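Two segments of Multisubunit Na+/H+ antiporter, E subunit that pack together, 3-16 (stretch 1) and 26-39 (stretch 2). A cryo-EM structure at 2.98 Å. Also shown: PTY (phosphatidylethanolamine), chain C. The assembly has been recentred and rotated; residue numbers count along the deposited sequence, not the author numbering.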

# COMPACT_ATOMS: atom_id res chain seq x y z
N PHE E 3 16.38 4.16 -2.95
CA PHE E 3 16.13 3.37 -4.15
C PHE E 3 15.93 1.91 -3.80
O PHE E 3 15.09 1.24 -4.40
CB PHE E 3 17.29 3.54 -5.12
CG PHE E 3 17.12 2.80 -6.41
CD1 PHE E 3 16.20 3.23 -7.35
CD2 PHE E 3 17.89 1.69 -6.70
CE1 PHE E 3 16.04 2.56 -8.54
CE2 PHE E 3 17.74 1.02 -7.89
CZ PHE E 3 16.81 1.45 -8.81
N GLN E 4 16.66 1.41 -2.81
CA GLN E 4 16.49 0.04 -2.37
C GLN E 4 15.15 -0.15 -1.69
O GLN E 4 14.51 -1.20 -1.84
CB GLN E 4 17.61 -0.34 -1.42
CG GLN E 4 18.97 -0.12 -1.99
CD GLN E 4 20.03 -0.46 -1.00
OE1 GLN E 4 19.74 -0.95 0.08
NE2 GLN E 4 21.28 -0.16 -1.33
N ILE E 5 14.69 0.86 -0.95
CA ILE E 5 13.39 0.75 -0.29
C ILE E 5 12.28 0.78 -1.32
O ILE E 5 11.33 -0.02 -1.25
CB ILE E 5 13.23 1.88 0.74
CG1 ILE E 5 14.39 1.86 1.73
CG2 ILE E 5 11.94 1.69 1.51
CD1 ILE E 5 14.41 3.03 2.66
N LEU E 6 12.39 1.66 -2.32
CA LEU E 6 11.42 1.70 -3.42
C LEU E 6 11.44 0.41 -4.22
O LEU E 6 10.40 -0.07 -4.68
CB LEU E 6 11.73 2.89 -4.32
CG LEU E 6 10.79 3.08 -5.52
CD1 LEU E 6 9.40 3.45 -5.07
CD2 LEU E 6 11.36 4.10 -6.47
N LEU E 7 12.62 -0.19 -4.37
CA LEU E 7 12.76 -1.41 -5.13
C LEU E 7 12.13 -2.58 -4.39
O LEU E 7 11.50 -3.45 -5.00
CB LEU E 7 14.24 -1.65 -5.42
CG LEU E 7 14.61 -2.48 -6.65
CD1 LEU E 7 15.93 -1.99 -7.16
CD2 LEU E 7 14.69 -3.95 -6.35
N ASN E 8 12.26 -2.59 -3.06
CA ASN E 8 11.59 -3.60 -2.25
C ASN E 8 10.07 -3.43 -2.30
O ASN E 8 9.34 -4.43 -2.32
CB ASN E 8 12.11 -3.51 -0.82
CG ASN E 8 12.01 -4.82 -0.05
OD1 ASN E 8 12.70 -5.00 0.95
ND2 ASN E 8 11.16 -5.73 -0.51
N VAL E 9 9.60 -2.19 -2.34
CA VAL E 9 8.15 -1.95 -2.44
C VAL E 9 7.62 -2.43 -3.79
O VAL E 9 6.56 -3.09 -3.86
CB VAL E 9 7.84 -0.46 -2.20
CG1 VAL E 9 6.38 -0.15 -2.50
CG2 VAL E 9 8.12 -0.10 -0.76
N ILE E 10 8.34 -2.16 -4.88
CA ILE E 10 7.81 -2.59 -6.17
C ILE E 10 7.99 -4.10 -6.37
O ILE E 10 7.19 -4.71 -7.09
CB ILE E 10 8.41 -1.76 -7.33
CG1 ILE E 10 9.93 -1.90 -7.46
CG2 ILE E 10 8.04 -0.29 -7.17
CD1 ILE E 10 10.39 -2.88 -8.54
N LEU E 11 8.98 -4.73 -5.73
CA LEU E 11 9.03 -6.19 -5.76
C LEU E 11 7.89 -6.81 -4.95
O LEU E 11 7.39 -7.88 -5.31
CB LEU E 11 10.36 -6.72 -5.24
CG LEU E 11 11.59 -6.58 -6.13
CD1 LEU E 11 12.81 -7.12 -5.43
CD2 LEU E 11 11.38 -7.31 -7.44
N ALA E 12 7.46 -6.15 -3.87
CA ALA E 12 6.25 -6.59 -3.19
C ALA E 12 5.02 -6.42 -4.07
O ALA E 12 4.10 -7.25 -4.02
CB ALA E 12 6.08 -5.84 -1.87
N PHE E 13 4.99 -5.36 -4.88
CA PHE E 13 3.91 -5.20 -5.86
C PHE E 13 3.92 -6.32 -6.90
O PHE E 13 2.86 -6.83 -7.27
CB PHE E 13 4.04 -3.84 -6.56
CG PHE E 13 3.64 -2.68 -5.71
CD1 PHE E 13 2.84 -2.85 -4.60
CD2 PHE E 13 4.07 -1.40 -6.03
CE1 PHE E 13 2.47 -1.77 -3.82
CE2 PHE E 13 3.71 -0.32 -5.26
CZ PHE E 13 2.91 -0.50 -4.15
N VAL E 14 5.10 -6.70 -7.39
CA VAL E 14 5.22 -7.78 -8.36
C VAL E 14 4.81 -9.11 -7.74
O VAL E 14 4.16 -9.94 -8.39
CB VAL E 14 6.66 -7.82 -8.93
CG1 VAL E 14 6.88 -9.03 -9.82
CG2 VAL E 14 6.93 -6.58 -9.74
N TRP E 15 5.12 -9.32 -6.45
CA TRP E 15 4.66 -10.52 -5.76
C TRP E 15 3.15 -10.54 -5.60
O TRP E 15 2.52 -11.59 -5.72
CB TRP E 15 5.33 -10.65 -4.39
CG TRP E 15 4.86 -11.87 -3.66
CD1 TRP E 15 3.88 -11.94 -2.71
CD2 TRP E 15 5.33 -13.21 -3.84
NE1 TRP E 15 3.71 -13.23 -2.29
CE2 TRP E 15 4.60 -14.03 -2.96
CE3 TRP E 15 6.31 -13.79 -4.65
CZ2 TRP E 15 4.81 -15.40 -2.88
CZ3 TRP E 15 6.52 -15.15 -4.56
CH2 TRP E 15 5.77 -15.94 -3.68
N MET E 16 2.54 -9.38 -5.31
CA MET E 16 1.08 -9.33 -5.21
C MET E 16 0.41 -9.52 -6.56
O MET E 16 -0.71 -10.04 -6.63
CB MET E 16 0.64 -8.01 -4.59
CG MET E 16 0.99 -7.85 -3.12
SD MET E 16 0.51 -6.23 -2.52
CE MET E 16 -1.27 -6.39 -2.52
C1 PTY C . 18.98 -2.27 -11.10
C2 PTY C . 21.59 2.18 -7.56
C3 PTY C . 22.47 1.71 -8.74
O4 PTY C . 18.01 -1.22 -11.29
C5 PTY C . 20.46 -2.75 -9.10
C6 PTY C . 19.06 -2.53 -9.61
O7 PTY C . 18.09 -3.55 -9.18
C8 PTY C . 18.09 -4.80 -9.69
O10 PTY C . 19.03 -5.32 -10.24
C11 PTY C . 16.76 -5.46 -9.48
C12 PTY C . 15.62 -4.54 -9.87
C13 PTY C . 14.68 -5.14 -10.91
C14 PTY C . 13.90 -6.35 -10.43
C15 PTY C . 12.87 -6.83 -11.43
C16 PTY C . 11.82 -5.79 -11.76
C17 PTY C . 10.89 -6.18 -12.89
C18 PTY C . 10.04 -7.41 -12.61
C19 PTY C . 9.07 -7.75 -13.73
C20 PTY C . 8.09 -6.64 -14.05
C30 PTY C . 17.36 -1.19 -12.45
C31 PTY C . 16.40 -0.03 -12.49
O30 PTY C . 17.53 -1.97 -13.34
C32 PTY C . 15.06 -0.34 -11.84
C33 PTY C . 14.26 -1.38 -12.60
C34 PTY C . 12.78 -1.41 -12.23
C35 PTY C . 11.95 -2.31 -13.13
C36 PTY C . 10.46 -2.21 -12.90
C37 PTY C . 9.88 -0.83 -13.17
P1 PTY C . 22.06 -0.78 -9.57
O11 PTY C . 21.68 0.75 -9.49
O12 PTY C . 23.23 -0.93 -8.89
O13 PTY C . 22.09 -1.22 -10.90
O14 PTY C . 21.02 -1.46 -8.79
N1 PTY C . 22.45 2.45 -6.40
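Stretch 2 (26-39) SFLVGYMIGLFILF

Stretch 2 is helical throughout, as is stretch 1. The helices cross obliquely, at 125°, nearer antiparallel than parallel. Their axes approach to 7.8 Å. The register therefore runs backwards: Asn8 lies nearest Gly34, Ala12 nearest Gly30 and Met16 nearest Ser26, with CA-CA distances of 5.3, 4.3 and 6.1 Å.

Phe3 does not reach stretch 2; its CD2 lies 3.8 Å from C2 of the phosphatidylethanolamine. Contact begins at Gln4, whose backbone O is 3.3 Å from Leu38 CD2. Leu7 CD2 packs on Leu38 CD1 at 3.7 Å, while Leu7 CD1 comes within 3.3 Å of lipid O7.

Asn8 points toward stretch 2 and makes the one hydrogen bond between the helices. Asn8 ND2 donates to Tyr31 O at 3.2 Å, and Asn8 OD1 lies over one face of the Tyr31 ring. Gly34 leaves room for this amide: an ideal CB there would fall 2.4 Å from Asn8 ND2. Leu11 CD1 reaches Leu38 CD1 at 3.7 Å.

Ala12 marks the tightest backbone approach. Phe27 packs against its methyl group, with Ala12 CB 3.6 Å from Phe27 CE1. The Phe27 side chain sits in a hole formed by Val9, Ala12, Phe13 and Met16. Phe13 CE1 meets Phe27 CE1 at 3.9 Å.

Trp15 is the reciprocal knob, set among Ser26, Val29, Gly30 and Ile33. Trp15 CD1 is 3.6 Å from Gly30 CA. A CB on Gly30 would clash with Trp15 CB, at 2.8 Å. Ile33 CD1 lies over the indole face, 3.8 Å from Trp15 CZ2, in a CH-pi contact.

Met16 is the last residue of stretch 1 and still touches stretch 2. Met16 CG is 3.4 Å from Ser26 OG, and Met16 SD is 3.7 Å from Phe27 CB, at the edge of the Phe27 ring.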

# COMPACT_ATOMS: atom_id res chain seq x y z
N SER E 26 -0.31 -10.31 1.87
CA SER E 26 0.51 -10.62 0.70
C SER E 26 1.58 -9.56 0.48
O SER E 26 2.67 -9.87 0.00
CB SER E 26 -0.38 -10.75 -0.53
OG SER E 26 -0.98 -9.51 -0.85
N PHE E 27 1.29 -8.30 0.85
CA PHE E 27 2.29 -7.25 0.74
C PHE E 27 3.44 -7.47 1.71
O PHE E 27 4.60 -7.28 1.35
CB PHE E 27 1.65 -5.88 0.97
CG PHE E 27 2.61 -4.73 0.83
CD1 PHE E 27 3.01 -4.31 -0.42
CD2 PHE E 27 3.11 -4.09 1.95
CE1 PHE E 27 3.90 -3.25 -0.56
CE2 PHE E 27 4.00 -3.04 1.82
CZ PHE E 27 4.39 -2.62 0.56
N LEU E 28 3.13 -7.90 2.94
CA LEU E 28 4.20 -8.19 3.90
C LEU E 28 5.01 -9.42 3.49
O LEU E 28 6.23 -9.43 3.66
CB LEU E 28 3.62 -8.38 5.30
CG LEU E 28 3.53 -7.15 6.22
CD1 LEU E 28 2.48 -6.15 5.80
CD2 LEU E 28 3.29 -7.60 7.65
N VAL E 29 4.34 -10.45 2.95
CA VAL E 29 5.06 -11.64 2.47
C VAL E 29 5.99 -11.28 1.32
O VAL E 29 7.17 -11.65 1.31
CB VAL E 29 4.06 -12.74 2.08
CG1 VAL E 29 4.78 -13.90 1.42
CG2 VAL E 29 3.32 -13.25 3.30
N GLY E 30 5.48 -10.51 0.35
CA GLY E 30 6.32 -10.07 -0.75
C GLY E 30 7.41 -9.11 -0.33
O GLY E 30 8.49 -9.11 -0.93
N TYR E 31 7.18 -8.33 0.73
CA TYR E 31 8.22 -7.44 1.23
C TYR E 31 9.34 -8.23 1.90
O TYR E 31 10.51 -7.88 1.77
CB TYR E 31 7.63 -6.42 2.20
CG TYR E 31 8.63 -5.41 2.68
CD1 TYR E 31 9.02 -4.35 1.86
CD2 TYR E 31 9.22 -5.51 3.94
CE1 TYR E 31 9.95 -3.42 2.29
CE2 TYR E 31 10.15 -4.58 4.37
CZ TYR E 31 10.51 -3.54 3.54
OH TYR E 31 11.43 -2.62 3.96
N MET E 32 8.99 -9.30 2.62
CA MET E 32 10.02 -10.16 3.22
C MET E 32 10.83 -10.89 2.16
O MET E 32 12.07 -10.97 2.26
CB MET E 32 9.36 -11.15 4.17
CG MET E 32 8.77 -10.52 5.43
SD MET E 32 7.79 -11.66 6.43
CE MET E 32 9.06 -12.72 7.10
N ILE E 33 10.15 -11.39 1.12
CA ILE E 33 10.84 -12.06 0.01
C ILE E 33 11.76 -11.09 -0.72
O ILE E 33 12.91 -11.41 -1.02
CB ILE E 33 9.81 -12.70 -0.93
CG1 ILE E 33 9.05 -13.82 -0.22
CG2 ILE E 33 10.48 -13.29 -2.16
CD1 ILE E 33 7.84 -14.27 -0.97
N GLY E 34 11.28 -9.86 -0.96
CA GLY E 34 12.12 -8.85 -1.58
C GLY E 34 13.26 -8.40 -0.70
O GLY E 34 14.31 -8.01 -1.21
N LEU E 35 13.08 -8.44 0.62
CA LEU E 35 14.17 -8.15 1.54
C LEU E 35 15.28 -9.18 1.41
O LEU E 35 16.47 -8.83 1.37
CB LEU E 35 13.64 -8.10 2.97
CG LEU E 35 14.61 -7.81 4.12
CD1 LEU E 35 15.23 -6.45 3.97
CD2 LEU E 35 13.88 -7.93 5.44
N PHE E 36 14.90 -10.46 1.29
CA PHE E 36 15.89 -11.51 1.07
C PHE E 36 16.60 -11.35 -0.28
O PHE E 36 17.83 -11.51 -0.38
CB PHE E 36 15.23 -12.89 1.15
CG PHE E 36 14.76 -13.27 2.53
CD1 PHE E 36 15.22 -12.61 3.66
CD2 PHE E 36 13.83 -14.29 2.69
CE1 PHE E 36 14.78 -12.96 4.92
CE2 PHE E 36 13.39 -14.64 3.95
CZ PHE E 36 13.86 -13.98 5.06
N ILE E 37 15.84 -10.98 -1.31
CA ILE E 37 16.39 -10.84 -2.66
C ILE E 37 17.36 -9.66 -2.74
O ILE E 37 18.44 -9.77 -3.32
CB ILE E 37 15.24 -10.71 -3.67
CG1 ILE E 37 14.51 -12.04 -3.76
CG2 ILE E 37 15.74 -10.33 -5.04
CD1 ILE E 37 13.21 -11.94 -4.43
N LEU E 38 17.00 -8.52 -2.13
CA LEU E 38 17.94 -7.41 -2.04
C LEU E 38 19.12 -7.71 -1.14
O LEU E 38 20.18 -7.09 -1.31
CB LEU E 38 17.26 -6.14 -1.54
CG LEU E 38 16.67 -5.17 -2.55
CD1 LEU E 38 15.40 -5.67 -3.17
CD2 LEU E 38 16.42 -3.86 -1.87
N PHE E 39 18.98 -8.62 -0.17
CA PHE E 39 20.17 -9.06 0.55
C PHE E 39 21.10 -9.88 -0.34
O PHE E 39 22.32 -9.83 -0.16
CB PHE E 39 19.80 -9.85 1.80
CG PHE E 39 21.00 -10.31 2.58
CD1 PHE E 39 21.76 -9.39 3.28
CD2 PHE E 39 21.38 -11.64 2.60
CE1 PHE E 39 22.88 -9.78 3.99
CE2 PHE E 39 22.50 -12.04 3.30
CZ PHE E 39 23.24 -11.11 4.00